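Local atomic coordinates of pectate lyase (Cellvibrio cellulosa, PDB entry 1GXM), a protein that cleaves pectate (polygalacturonic acid) by anti-beta-elimination as a family 10 polysaccharide lyase, this chain being the catalytic module of a longer protein. Residues 180-185 with 190-195; 218-223 with 244-249; 48-51 with 55-58; 30-35 with 76-81; 285-290 with 297-302. All coordinates share one frame; numbering follows the deposited sequence.

Contact 1: 180-185 with 190-195; sequences KAQWKQ and TVWCAQ
The indole of Trp-192 carries the side chain of Gln-182 on one face, with CG of Gln-182 standing 3.5 Å above the ring plane toward its rim, while CB of Ala-181 sits at the edge, 3.9 Å from CD1 of Trp-192. The Gln-182 amide is nearly flat against this ring, the two planes 21° apart. Its extended chain (chi1 -168°, chi2 172°) carries NE2 past the indole to the carbonyl O of Thr-190, 2.8 Å away in an almost straight bond. NE2 of Gln-182 also bonds to the carbonyl of Ala-238, which fixes the rotation of the amide. Trp-183 has Thr-190 OG1 at its ring edge, 3.5 Å from CD1. OG1 of Thr-190 donates to the carbonyl O of Trp-183 at 2.8 Å, from above the carbonyl plane, and the amide N of Thr-190 reaches the same oxygen, so one acceptor is gripped twice by one residue. The backbone N of Trp-183 in turn bonds to O of Val-191. The indole nitrogen of Trp-192 is satisfied by the carbonyl of Ile-178. These bonds close the base of the antiparallel beta hairpin of strands 184-185 and 188-189, directly where helix 161-181 ends.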
# COMPACT_ATOMS: atom_id res chain seq x y z
N LYS A 180 -9.62 5.25 11.67
CA LYS A 180 -10.42 6.47 11.57
C LYS A 180 -10.82 6.79 10.13
O LYS A 180 -11.87 7.37 9.88
CB LYS A 180 -9.67 7.65 12.18
CG LYS A 180 -9.73 7.66 13.67
CD LYS A 180 -8.87 8.76 14.23
CE LYS A 180 -9.10 8.92 15.72
NZ LYS A 180 -8.81 7.67 16.43
N ALA A 181 -9.99 6.38 9.18
CA ALA A 181 -10.24 6.70 7.78
C ALA A 181 -11.21 5.74 7.12
O ALA A 181 -11.79 6.06 6.08
CB ALA A 181 -8.94 6.73 7.01
N GLN A 182 -11.36 4.56 7.68
CA GLN A 182 -12.18 3.53 7.08
C GLN A 182 -13.57 4.09 6.87
O GLN A 182 -14.18 4.66 7.77
CB GLN A 182 -12.20 2.28 7.94
CG GLN A 182 -12.81 1.06 7.25
CD GLN A 182 -12.64 -0.21 8.06
OE1 GLN A 182 -12.18 -0.16 9.21
NE2 GLN A 182 -12.97 -1.34 7.48
N TRP A 183 -14.07 3.94 5.66
CA TRP A 183 -15.28 4.64 5.25
C TRP A 183 -16.54 3.97 5.75
O TRP A 183 -16.73 2.78 5.59
CB TRP A 183 -15.32 4.72 3.73
CG TRP A 183 -16.51 5.42 3.21
CD1 TRP A 183 -17.57 4.85 2.60
CD2 TRP A 183 -16.77 6.82 3.26
NE1 TRP A 183 -18.49 5.80 2.25
CE2 TRP A 183 -18.01 7.03 2.62
CE3 TRP A 183 -16.06 7.93 3.71
CZ2 TRP A 183 -18.57 8.29 2.47
CZ3 TRP A 183 -16.62 9.19 3.57
CH2 TRP A 183 -17.87 9.35 2.96
N LYS A 184 -17.41 4.78 6.34
CA LYS A 184 -18.70 4.33 6.80
C LYS A 184 -19.69 4.74 5.75
O LYS A 184 -19.97 5.91 5.52
CB LYS A 184 -19.05 4.93 8.15
CG LYS A 184 -18.18 4.39 9.27
CD LYS A 184 -18.21 5.21 10.59
CE LYS A 184 -19.45 6.02 10.83
NZ LYS A 184 -19.21 7.08 11.87
N GLN A 185 -20.19 3.72 5.09
CA GLN A 185 -21.09 3.85 3.98
C GLN A 185 -22.48 3.70 4.54
O GLN A 185 -22.92 2.59 4.81
CB GLN A 185 -20.81 2.74 2.99
CG GLN A 185 -21.60 2.86 1.71
CD GLN A 185 -21.19 1.79 0.78
OE1 GLN A 185 -21.58 0.63 0.97
NE2 GLN A 185 -20.37 2.13 -0.21
N THR A 190 -16.70 -0.05 5.66
CA THR A 190 -16.30 -0.63 4.38
C THR A 190 -14.79 -0.65 4.26
O THR A 190 -14.15 -1.39 4.96
CB THR A 190 -17.00 0.04 3.18
OG1 THR A 190 -16.71 1.45 3.11
CG2 THR A 190 -18.53 -0.09 3.30
N VAL A 191 -14.23 0.15 3.36
CA VAL A 191 -12.81 0.12 3.07
C VAL A 191 -12.28 1.55 2.94
O VAL A 191 -12.75 2.43 3.65
CB VAL A 191 -12.47 -0.80 1.88
CG1 VAL A 191 -12.79 -2.23 2.22
CG2 VAL A 191 -13.18 -0.37 0.59
N TRP A 192 -11.30 1.77 2.07
CA TRP A 192 -10.60 3.03 2.01
C TRP A 192 -10.52 3.49 0.58
O TRP A 192 -10.55 2.71 -0.36
CB TRP A 192 -9.15 2.90 2.54
CG TRP A 192 -9.12 2.49 3.97
CD1 TRP A 192 -9.03 3.31 5.04
CD2 TRP A 192 -9.30 1.17 4.49
NE1 TRP A 192 -9.11 2.58 6.20
CE2 TRP A 192 -9.27 1.26 5.89
CE3 TRP A 192 -9.44 -0.09 3.91
CZ2 TRP A 192 -9.41 0.15 6.72
CZ3 TRP A 192 -9.58 -1.18 4.71
CH2 TRP A 192 -9.59 -1.06 6.10
N CYS A 193 -10.39 4.79 0.43
CA CYS A 193 -10.00 5.41 -0.82
C CYS A 193 -8.51 5.24 -1.01
O CYS A 193 -7.77 4.99 -0.08
CB CYS A 193 -10.35 6.91 -0.78
SG CYS A 193 -10.30 7.73 -2.36
N ALA A 194 -8.04 5.39 -2.24
CA ALA A 194 -6.61 5.28 -2.49
C ALA A 194 -5.83 6.39 -1.80
O ALA A 194 -4.65 6.25 -1.55
CB ALA A 194 -6.31 5.26 -3.95
N GLN A 195 -6.49 7.49 -1.50
CA GLN A 195 -5.86 8.55 -0.73
C GLN A 195 -6.93 9.25 0.08
O GLN A 195 -8.07 9.38 -0.35
CB GLN A 195 -5.07 9.51 -1.61
CG GLN A 195 -5.82 10.10 -2.75
CD GLN A 195 -6.12 9.11 -3.87
OE1 GLN A 195 -5.23 8.36 -4.29
NE2 GLN A 195 -7.32 9.16 -4.40

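Contact 2: 218-223 with 244-249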
# COMPACT_ATOMS: atom_id res chain seq x y z
N GLU A 218 -6.49 -0.82 -3.62
CA GLU A 218 -5.59 -0.50 -2.51
C GLU A 218 -6.09 -1.00 -1.18
O GLU A 218 -5.32 -1.11 -0.24
CB GLU A 218 -5.30 1.00 -2.42
CG GLU A 218 -4.83 1.62 -3.72
CD GLU A 218 -3.55 1.04 -4.27
OE1 GLU A 218 -2.86 0.25 -3.60
OE2 GLU A 218 -3.21 1.43 -5.39
N SER A 219 -7.37 -1.30 -1.08
CA SER A 219 -7.92 -1.69 0.20
C SER A 219 -7.44 -3.07 0.62
O SER A 219 -7.41 -3.36 1.79
CB SER A 219 -9.42 -1.60 0.18
OG SER A 219 -9.81 -0.25 0.12
N VAL A 220 -6.99 -3.89 -0.33
CA VAL A 220 -6.44 -5.21 -0.03
C VAL A 220 -5.23 -5.08 0.89
O VAL A 220 -5.14 -5.71 1.94
CB VAL A 220 -6.01 -5.92 -1.31
CG1 VAL A 220 -5.30 -7.24 -1.01
CG2 VAL A 220 -7.20 -6.13 -2.23
N GLY A 221 -4.29 -4.23 0.50
CA GLY A 221 -3.07 -4.08 1.25
C GLY A 221 -3.32 -3.47 2.61
O GLY A 221 -2.60 -3.77 3.57
N VAL A 222 -4.30 -2.59 2.71
CA VAL A 222 -4.63 -2.00 4.01
C VAL A 222 -5.12 -3.10 4.94
O VAL A 222 -4.71 -3.20 6.09
CB VAL A 222 -5.69 -0.91 3.87
CG1 VAL A 222 -6.04 -0.36 5.24
CG2 VAL A 222 -5.21 0.23 2.99
N LEU A 223 -6.02 -3.93 4.45
CA LEU A 223 -6.49 -5.07 5.23
C LEU A 223 -5.36 -6.02 5.60
O LEU A 223 -5.27 -6.49 6.72
CB LEU A 223 -7.59 -5.81 4.49
CG LEU A 223 -8.87 -5.00 4.37
CD1 LEU A 223 -9.83 -5.64 3.36
CD2 LEU A 223 -9.58 -4.83 5.70
N ALA A 244 -15.62 -8.41 4.38
CA ALA A 244 -17.02 -8.59 4.02
C ALA A 244 -17.38 -7.72 2.81
O ALA A 244 -18.14 -8.11 1.95
CB ALA A 244 -17.92 -8.28 5.17
N TRP A 245 -16.84 -6.51 2.77
CA TRP A 245 -17.07 -5.63 1.65
C TRP A 245 -16.53 -6.25 0.38
O TRP A 245 -17.21 -6.28 -0.63
CB TRP A 245 -16.48 -4.25 1.92
CG TRP A 245 -16.65 -3.28 0.81
CD1 TRP A 245 -17.70 -2.46 0.59
CD2 TRP A 245 -15.73 -3.05 -0.25
NE1 TRP A 245 -17.50 -1.73 -0.55
CE2 TRP A 245 -16.27 -2.05 -1.07
CE3 TRP A 245 -14.47 -3.56 -0.56
CZ2 TRP A 245 -15.63 -1.58 -2.19
CZ3 TRP A 245 -13.82 -3.09 -1.67
CH2 TRP A 245 -14.40 -2.11 -2.47
N PHE A 246 -15.32 -6.76 0.43
CA PHE A 246 -14.72 -7.38 -0.75
C PHE A 246 -15.54 -8.58 -1.20
O PHE A 246 -15.67 -8.85 -2.39
CB PHE A 246 -13.29 -7.80 -0.48
CG PHE A 246 -12.29 -6.76 -0.84
CD1 PHE A 246 -11.98 -6.54 -2.17
CD2 PHE A 246 -11.68 -5.98 0.12
CE1 PHE A 246 -11.10 -5.58 -2.53
CE2 PHE A 246 -10.78 -5.03 -0.25
CZ PHE A 246 -10.49 -4.81 -1.56
N ASN A 247 -16.07 -9.29 -0.21
CA ASN A 247 -16.78 -10.54 -0.45
C ASN A 247 -18.26 -10.37 -0.64
O ASN A 247 -18.99 -11.36 -0.59
CB ASN A 247 -16.51 -11.51 0.70
CG ASN A 247 -16.89 -12.92 0.38
OD1 ASN A 247 -16.61 -13.40 -0.70
ND2 ASN A 247 -17.53 -13.58 1.33
N SER A 248 -18.72 -9.14 -0.85
CA SER A 248 -20.13 -8.87 -1.00
C SER A 248 -20.50 -8.80 -2.46
O SER A 248 -19.78 -8.22 -3.26
CB SER A 248 -20.49 -7.53 -0.39
OG SER A 248 -21.84 -7.19 -0.66
N PRO A 249 -21.64 -9.37 -2.82
CA PRO A 249 -22.10 -9.29 -4.20
C PRO A 249 -22.53 -7.87 -4.58
O PRO A 249 -22.75 -7.60 -5.75
CB PRO A 249 -23.30 -10.26 -4.23
CG PRO A 249 -23.63 -10.55 -2.91
CD PRO A 249 -22.55 -10.14 -1.97
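Phe-246 reaches from the last turn of helix 233-246 into the side of helix 219-226, where Ser-219, Val-220 and Leu-223 receive its ring. Its CB is directed at the other helix, and a first torsion of -92°, well off the usual staggered value, brings the ring against these three residues. Along one border of the ring, CD2 of Phe-246 lies 3.7 Å from CD1 of Leu-223, the two side chains running antiparallel alongside one another. One atom further on, CE2 of Phe-246 comes within 3.7 Å of CB of Ser-219. Both of these partners lie at the ring edge, near its plane. At the far end, CG2 of Val-220 touches CZ of Phe-246 at 3.6 Å and lies next nearest to CE1; it approaches obliquely, its side chain crossing that of the phenylalanine at about a right angle. One face of the Phe-246 ring is taken by the preceding residue, CZ3 of Trp-245 standing 3.6 Å above its centre, and the indole of Trp-277 also meets this ring. Val-220 and Leu-223 pack in addition on Ile-322 of helix 318-329, which places the contact between three helices. No hydrogen bond passes between the segments. Ser-219 offers its CB to the phenyl ring and turns OG to Ser-215 and Trp-192, so its polar atom is satisfied away from the ring. The two helices are therefore held here by dispersion and close fit of carbon on carbon, with no directional bond to set their spacing.

Contact 3: 48-51 with 55-58; sequences GGWP and DYNS
The backbones of 48-51 and 55-58 stay well apart, the nearest CA atoms, those of Pro-51 and Asp-55, being 11.0 Å from each other, and the gap is bridged by the side chains of Trp-50 and Tyr-56. Neither segment is helix or strand. In the first, Gly-48 takes a positive phi of 99°, a conformation that calls for glycine, and in the second the N of Ser-58 bonds to O of Asp-55 in a tight turn. Both belong to the long loop that joins helix 37-42 to strand 69-70, which here folds back over the start of helix 77-90. With CG anti to its carbonyl carbon (chi1 -60°), Tyr-56 extends across this loop toward Trp-50, at about a right angle, until its OH stands 3.2 Å from CD1 of the indole. A water ties the same hydroxyl to the main chain, donating to OH of Tyr-56 at 2.9 Å and to O of Pro-51 at 2.7 Å. The phenol is further hydrogen-bonded to Glu-79, and its ring meets that of Trp-32 edge-to-face. The indole of Trp-50 is fixed independently, NE1 bonding to the carbonyl of Val-40 in helix 37-42, while N of Trp-50 bonds to OG1 of Thr-76.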
# COMPACT_ATOMS: atom_id res chain seq x y z
N GLY A 48 16.97 10.24 3.77
CA GLY A 48 16.83 8.81 4.00
C GLY A 48 15.87 8.10 3.08
O GLY A 48 15.84 6.88 3.06
N GLY A 49 15.07 8.85 2.35
CA GLY A 49 14.17 8.27 1.37
C GLY A 49 14.86 8.08 0.04
O GLY A 49 15.96 8.58 -0.20
N TRP A 50 14.18 7.39 -0.86
CA TRP A 50 14.62 7.26 -2.23
C TRP A 50 13.65 7.93 -3.18
O TRP A 50 12.46 8.02 -2.90
CB TRP A 50 14.70 5.81 -2.68
CG TRP A 50 15.98 5.12 -2.31
CD1 TRP A 50 17.01 4.86 -3.13
CD2 TRP A 50 16.34 4.55 -1.03
NE1 TRP A 50 18.01 4.20 -2.46
CE2 TRP A 50 17.62 3.99 -1.17
CE3 TRP A 50 15.72 4.49 0.22
CZ2 TRP A 50 18.27 3.36 -0.13
CZ3 TRP A 50 16.36 3.83 1.24
CH2 TRP A 50 17.62 3.29 1.06
N PRO A 51 14.16 8.36 -4.32
CA PRO A 51 13.29 8.81 -5.41
C PRO A 51 12.71 7.56 -6.06
O PRO A 51 13.21 6.45 -5.86
CB PRO A 51 14.24 9.54 -6.36
CG PRO A 51 15.54 9.52 -5.73
CD PRO A 51 15.57 8.40 -4.73
N ASP A 55 16.30 2.85 -12.40
CA ASP A 55 16.54 1.53 -12.98
C ASP A 55 17.83 0.95 -12.39
O ASP A 55 18.88 0.98 -13.03
CB ASP A 55 16.64 1.64 -14.50
CG ASP A 55 16.61 0.29 -15.21
OD1 ASP A 55 16.61 -0.78 -14.55
OD2 ASP A 55 16.62 0.22 -16.47
N TYR A 56 17.74 0.41 -11.18
CA TYR A 56 18.95 -0.01 -10.45
C TYR A 56 19.70 -1.12 -11.14
O TYR A 56 20.89 -1.26 -10.92
CB TYR A 56 18.63 -0.47 -9.05
CG TYR A 56 17.99 0.59 -8.21
CD1 TYR A 56 18.64 1.78 -7.92
CD2 TYR A 56 16.72 0.40 -7.69
CE1 TYR A 56 18.05 2.73 -7.13
CE2 TYR A 56 16.13 1.34 -6.90
CZ TYR A 56 16.79 2.51 -6.63
OH TYR A 56 16.19 3.47 -5.85
N ASN A 57 19.01 -1.92 -11.93
CA ASN A 57 19.64 -3.01 -12.67
C ASN A 57 20.47 -2.54 -13.85
O ASN A 57 21.29 -3.31 -14.36
CB ASN A 57 18.60 -4.02 -13.12
CG ASN A 57 18.09 -4.86 -11.98
OD1 ASN A 57 18.83 -5.14 -11.03
ND2 ASN A 57 16.81 -5.24 -12.03
N SER A 58 20.29 -1.30 -14.28
CA SER A 58 21.06 -0.78 -15.42
C SER A 58 22.02 0.36 -15.07
O SER A 58 23.10 0.47 -15.65
CB SER A 58 20.14 -0.38 -16.58
OG SER A 58 19.13 0.51 -16.17
O HOH W 1 13.95 4.35 -7.46

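Contact 4: 30-35 with 76-81. With GOL (glycerol), chain E.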
# COMPACT_ATOMS: atom_id res chain seq x y z
N THR A 30 15.03 -9.64 -1.46
CA THR A 30 15.87 -10.00 -2.60
C THR A 30 15.37 -9.37 -3.90
O THR A 30 15.43 -9.99 -4.95
CB THR A 30 15.95 -11.53 -2.76
OG1 THR A 30 14.64 -12.09 -2.98
CG2 THR A 30 16.47 -12.18 -1.49
N LYS A 31 14.87 -8.14 -3.83
CA LYS A 31 14.30 -7.50 -5.01
C LYS A 31 15.33 -7.40 -6.13
O LYS A 31 15.00 -7.61 -7.29
CB LYS A 31 13.79 -6.09 -4.68
CG LYS A 31 13.08 -5.40 -5.85
CD LYS A 31 11.68 -5.96 -6.08
CE LYS A 31 11.29 -5.96 -7.55
NZ LYS A 31 11.57 -4.67 -8.24
N TRP A 32 16.56 -7.04 -5.77
CA TRP A 32 17.65 -6.95 -6.73
C TRP A 32 18.74 -7.89 -6.28
O TRP A 32 18.80 -8.30 -5.12
CB TRP A 32 18.22 -5.54 -6.79
CG TRP A 32 17.19 -4.51 -7.10
CD1 TRP A 32 16.74 -4.15 -8.33
CD2 TRP A 32 16.47 -3.73 -6.16
NE1 TRP A 32 15.78 -3.17 -8.21
CE2 TRP A 32 15.60 -2.89 -6.88
CE3 TRP A 32 16.48 -3.63 -4.77
CZ2 TRP A 32 14.74 -1.99 -6.27
CZ3 TRP A 32 15.64 -2.71 -4.16
CH2 TRP A 32 14.78 -1.92 -4.91
N SER A 33 19.63 -8.21 -7.20
CA SER A 33 20.80 -9.00 -6.86
C SER A 33 21.62 -8.23 -5.84
O SER A 33 21.67 -6.99 -5.85
CB SER A 33 21.62 -9.30 -8.12
OG SER A 33 20.83 -9.92 -9.12
N ALA A 34 22.25 -8.93 -4.92
CA ALA A 34 23.10 -8.26 -3.93
C ALA A 34 24.21 -7.43 -4.59
O ALA A 34 24.75 -6.49 -3.98
CB ALA A 34 23.69 -9.27 -2.97
N SER A 35 24.55 -7.75 -5.83
CA SER A 35 25.52 -7.00 -6.62
C SER A 35 25.09 -5.54 -6.86
O SER A 35 25.91 -4.70 -7.24
CB SER A 35 25.77 -7.69 -7.97
OG SER A 35 24.65 -7.60 -8.83
N THR A 76 11.59 3.56 -1.52
CA THR A 76 12.00 3.67 -0.14
C THR A 76 11.75 2.38 0.61
O THR A 76 12.68 1.77 1.16
CB THR A 76 11.37 4.87 0.57
OG1 THR A 76 11.76 6.07 -0.11
CG2 THR A 76 11.95 5.02 1.99
N ILE A 77 10.50 1.94 0.62
CA ILE A 77 10.13 0.75 1.36
C ILE A 77 10.82 -0.50 0.81
O ILE A 77 11.25 -1.35 1.58
CB ILE A 77 8.59 0.59 1.46
CG1 ILE A 77 7.92 0.54 0.09
CG2 ILE A 77 8.05 1.73 2.32
CD1 ILE A 77 6.42 0.22 0.14
N THR A 78 10.98 -0.58 -0.50
CA THR A 78 11.63 -1.74 -1.09
C THR A 78 13.12 -1.67 -0.85
O THR A 78 13.72 -2.62 -0.39
CB THR A 78 11.35 -1.81 -2.58
OG1 THR A 78 9.94 -1.78 -2.82
CG2 THR A 78 11.83 -3.13 -3.13
N GLU A 79 13.72 -0.52 -1.16
CA GLU A 79 15.15 -0.34 -0.97
C GLU A 79 15.58 -0.62 0.46
O GLU A 79 16.61 -1.25 0.70
CB GLU A 79 15.59 1.09 -1.36
CG GLU A 79 15.56 1.38 -2.84
CD GLU A 79 14.24 1.87 -3.36
OE1 GLU A 79 13.21 1.69 -2.69
OE2 GLU A 79 14.23 2.43 -4.47
N MET A 80 14.80 -0.17 1.43
CA MET A 80 15.23 -0.31 2.82
C MET A 80 15.15 -1.77 3.27
O MET A 80 16.00 -2.21 4.06
CB MET A 80 14.51 0.64 3.76
CG MET A 80 13.25 0.11 4.32
SD MET A 80 12.23 1.43 4.77
CE MET A 80 12.62 1.61 6.50
N VAL A 81 14.17 -2.52 2.78
CA VAL A 81 14.03 -3.91 3.16
C VAL A 81 15.20 -4.67 2.54
O VAL A 81 15.87 -5.48 3.19
CB VAL A 81 12.68 -4.49 2.72
CG1 VAL A 81 12.65 -6.00 2.87
CG2 VAL A 81 11.55 -3.85 3.52
C1 GOL E . 10.72 -1.38 -6.50
O1 GOL E . 10.17 -2.01 -7.63
C2 GOL E . 11.28 -0.03 -6.92
O2 GOL E . 12.30 -0.22 -7.89
C3 GOL E . 11.86 0.66 -5.69
O3 GOL E . 12.24 1.95 -6.10
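Lys-31 is the first residue of 30-35 to meet helix 77-90. Its CG, placed opposite the backbone N by a chi1 of -176°, lies 3.8 Å from CG2 of Thr-78. The chain then bends at each later torsion, and in this conformer alone, one of two modelled, NZ of Lys-31 donates to O1 of a bound glycerol at 3.1 Å, a less certain bond. Trp-32 follows, and its indole packs against its predecessor, CG of Lys-31 standing 3.6 Å above the middle of one face. The far corner of the ring does the rest: CH2 of Trp-32 is 3.7 Å from CG2 of Thr-78 and 4.0 Å from CG of Glu-79, both approached obliquely. Thr-78 CG2 is thus shared between the lysine and the indole, while its OG1 bonds back to the carbonyl of Gly-74. Glycerol O2 lies in the plane of the indole at its edge, 3.4 Å from CZ2 of Trp-32, and glycerol O3 donates at 2.6 Å to OE2 of Glu-79, which is also hydrogen-bonded to OH of Tyr-56. The glycerol, probably from the crystallisation liquor, lies among these side chains, bonded at its two ends. Phe-82 meets the Trp-32 ring edge-to-face. The loop between helices 20-28 and 37-42 is thus laid over the first turn of helix 77-90; Thr-78 also touches Trp-24 and Ala-28 of helix 20-28, and Ile-77 and Met-80 pack on helices 136-148 and 93-109.

Contact 5: 285-290 with 297-302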
# COMPACT_ATOMS: atom_id res chain seq x y z
N THR A 285 -23.06 4.70 -3.02
CA THR A 285 -23.87 3.67 -3.68
C THR A 285 -23.15 2.35 -3.84
O THR A 285 -23.75 1.33 -4.19
CB THR A 285 -24.29 4.06 -5.07
OG1 THR A 285 -23.12 4.22 -5.88
CG2 THR A 285 -25.04 5.39 -5.09
N ASN A 286 -21.83 2.37 -3.71
CA ASN A 286 -21.01 1.19 -3.94
C ASN A 286 -21.03 0.73 -5.39
O ASN A 286 -20.73 -0.41 -5.67
CB ASN A 286 -21.38 0.04 -3.00
CG ASN A 286 -20.16 -0.68 -2.52
OD1 ASN A 286 -19.37 -0.10 -1.79
ND2 ASN A 286 -19.99 -1.95 -2.89
N ARG A 287 -21.35 1.64 -6.30
CA ARG A 287 -21.33 1.34 -7.73
C ARG A 287 -19.94 1.55 -8.29
O ARG A 287 -19.33 2.60 -8.07
CB ARG A 287 -22.30 2.25 -8.48
CG ARG A 287 -22.60 1.80 -9.87
CD ARG A 287 -23.79 2.50 -10.51
NE ARG A 287 -23.94 2.03 -11.87
CZ ARG A 287 -24.65 2.63 -12.79
NH1 ARG A 287 -25.28 3.74 -12.48
NH2 ARG A 287 -24.73 2.12 -14.01
N GLY A 288 -19.46 0.58 -9.04
CA GLY A 288 -18.19 0.75 -9.72
C GLY A 288 -18.28 1.87 -10.73
O GLY A 288 -19.29 2.01 -11.42
N PHE A 289 -17.22 2.65 -10.87
CA PHE A 289 -17.26 3.77 -11.79
C PHE A 289 -15.92 4.01 -12.44
O PHE A 289 -14.91 3.42 -12.11
CB PHE A 289 -17.80 5.04 -11.13
CG PHE A 289 -16.85 5.69 -10.17
CD1 PHE A 289 -15.89 6.57 -10.62
CD2 PHE A 289 -16.99 5.51 -8.82
CE1 PHE A 289 -15.03 7.20 -9.75
CE2 PHE A 289 -16.11 6.16 -7.95
CZ PHE A 289 -15.16 7.03 -8.43
N PHE A 290 -16.00 4.87 -13.44
CA PHE A 290 -14.87 5.23 -14.27
C PHE A 290 -14.68 6.72 -14.30
O PHE A 290 -15.58 7.49 -14.01
CB PHE A 290 -15.10 4.70 -15.68
CG PHE A 290 -15.53 3.27 -15.70
CD1 PHE A 290 -14.62 2.27 -15.39
CD2 PHE A 290 -16.83 2.93 -15.94
CE1 PHE A 290 -15.04 0.94 -15.34
CE2 PHE A 290 -17.25 1.61 -15.90
CZ PHE A 290 -16.35 0.62 -15.60
N LYS A 297 -16.95 11.56 -14.14
CA LYS A 297 -17.30 10.33 -13.47
C LYS A 297 -18.47 9.73 -14.21
O LYS A 297 -19.46 10.41 -14.47
CB LYS A 297 -17.62 10.62 -12.00
CG LYS A 297 -18.00 9.46 -11.18
CD LYS A 297 -18.13 9.88 -9.73
CE LYS A 297 -18.65 8.76 -8.86
NZ LYS A 297 -18.79 9.26 -7.47
N PHE A 298 -18.37 8.47 -14.58
CA PHE A 298 -19.37 7.85 -15.41
C PHE A 298 -19.33 6.35 -15.22
O PHE A 298 -18.45 5.83 -14.56
CB PHE A 298 -19.19 8.29 -16.86
CG PHE A 298 -17.82 8.05 -17.40
CD1 PHE A 298 -16.84 8.99 -17.21
CD2 PHE A 298 -17.51 6.90 -18.10
CE1 PHE A 298 -15.59 8.77 -17.71
CE2 PHE A 298 -16.25 6.68 -18.56
CZ PHE A 298 -15.30 7.60 -18.38
N TYR A 299 -20.33 5.67 -15.75
CA TYR A 299 -20.61 4.30 -15.37
C TYR A 299 -20.52 3.29 -16.50
O TYR A 299 -20.73 2.10 -16.24
CB TYR A 299 -21.96 4.23 -14.67
CG TYR A 299 -21.94 5.01 -13.39
CD1 TYR A 299 -21.38 4.48 -12.24
CD2 TYR A 299 -22.44 6.30 -13.34
CE1 TYR A 299 -21.34 5.18 -11.08
CE2 TYR A 299 -22.39 7.02 -12.15
CZ TYR A 299 -21.83 6.46 -11.03
OH TYR A 299 -21.78 7.13 -9.84
N ASP A 300 -20.17 3.73 -17.69
CA ASP A 300 -20.01 2.87 -18.86
C ASP A 300 -18.61 3.10 -19.40
O ASP A 300 -18.27 4.16 -19.88
CB ASP A 300 -21.09 3.23 -19.87
CG ASP A 300 -21.02 2.43 -21.13
OD1 ASP A 300 -20.01 1.73 -21.37
OD2 ASP A 300 -21.97 2.48 -21.97
N ILE A 301 -17.78 2.07 -19.31
CA ILE A 301 -16.38 2.24 -19.64
C ILE A 301 -16.15 2.55 -21.13
O ILE A 301 -15.10 3.07 -21.52
CB ILE A 301 -15.57 1.00 -19.20
CG1 ILE A 301 -14.10 1.36 -19.05
CG2 ILE A 301 -15.79 -0.19 -20.16
CD1 ILE A 301 -13.25 0.22 -18.56
N THR A 302 -17.14 2.26 -21.96
CA THR A 302 -17.04 2.54 -23.39
C THR A 302 -17.14 4.03 -23.69
O THR A 302 -16.79 4.45 -24.78
CB THR A 302 -18.10 1.73 -24.20
OG1 THR A 302 -19.41 2.20 -23.88
CG2 THR A 302 -18.10 0.27 -23.82
O HOH W 2 -23.28 5.97 -7.96
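Phe-290 and Phe-298 form an antiparallel hydrogen-bonded pair, N of Phe-290 to O of Phe-298 at 2.9 Å and N of Phe-298 to O of Phe-290 at 3.0 Å, in the two-stranded hairpin of 290-291 and 297-298. Their side chains share one face of it, where CB of Phe-290 lies over the Phe-298 ring. The Phe-290 ring in turn is covered by Ile-301, whose CB stands 3.7 Å from the ring centroid, almost on its normal. Tyr-299 O and Asp-300 N lie at the edge of the Phe-290 ring. Lys-297, fully extended with chi1 at 180°, runs across the face of Phe-289 so that CE is 3.6 Å from the ring centroid in a CH-pi contact. Its NZ remains over the same face at 4.4 Å from the centroid, a cation-pi pair, and also forms a salt bridge with Asp-282. Further along, the guanidinium of Arg-287 stacks off-centre on Tyr-299, the centres 4.2 Å apart and the planes at 11°. The edge of the Tyr-299 ring meets the carbonyl O of Gly-288, CD1 being 3.3 Å from that oxygen. A water joins OH of Tyr-299 to OG1 of Thr-285, which also accepts from the N of Arg-287 in an ST turn. Beyond the two backbone bonds, the contact is thus one of aromatic faces met by aliphatic carbon and by two cationic chains, and the positive charges of Lys-297 and Arg-287 probably gain stabilisation from the rings beneath them.

How the contacts relate
The five contacts fall into two groups, contacts 3 and 4 in the N-terminal part and contacts 1, 2 and 5, in that order, later in the chain. Contacts 3 and 4 have centres 9 Å apart, and the loop of contact 3 falls within the stretch that contact 4 spans. Contact 3 packs against helix 77-90, on which 76-81 of contact 4 lies. Contacts 1 and 2, centres 11 Å apart, meet at Ser-219 and where Val-191 packs on Trp-245, while contact 5, its centre 18 Å from each, is joined to both by Asn-286, which bonds to Gln-185 and Trp-245. About 31 Å separates the centres of contacts 1 and 3, on opposite sides of the catalytic module's centre, and the two groups do not touch.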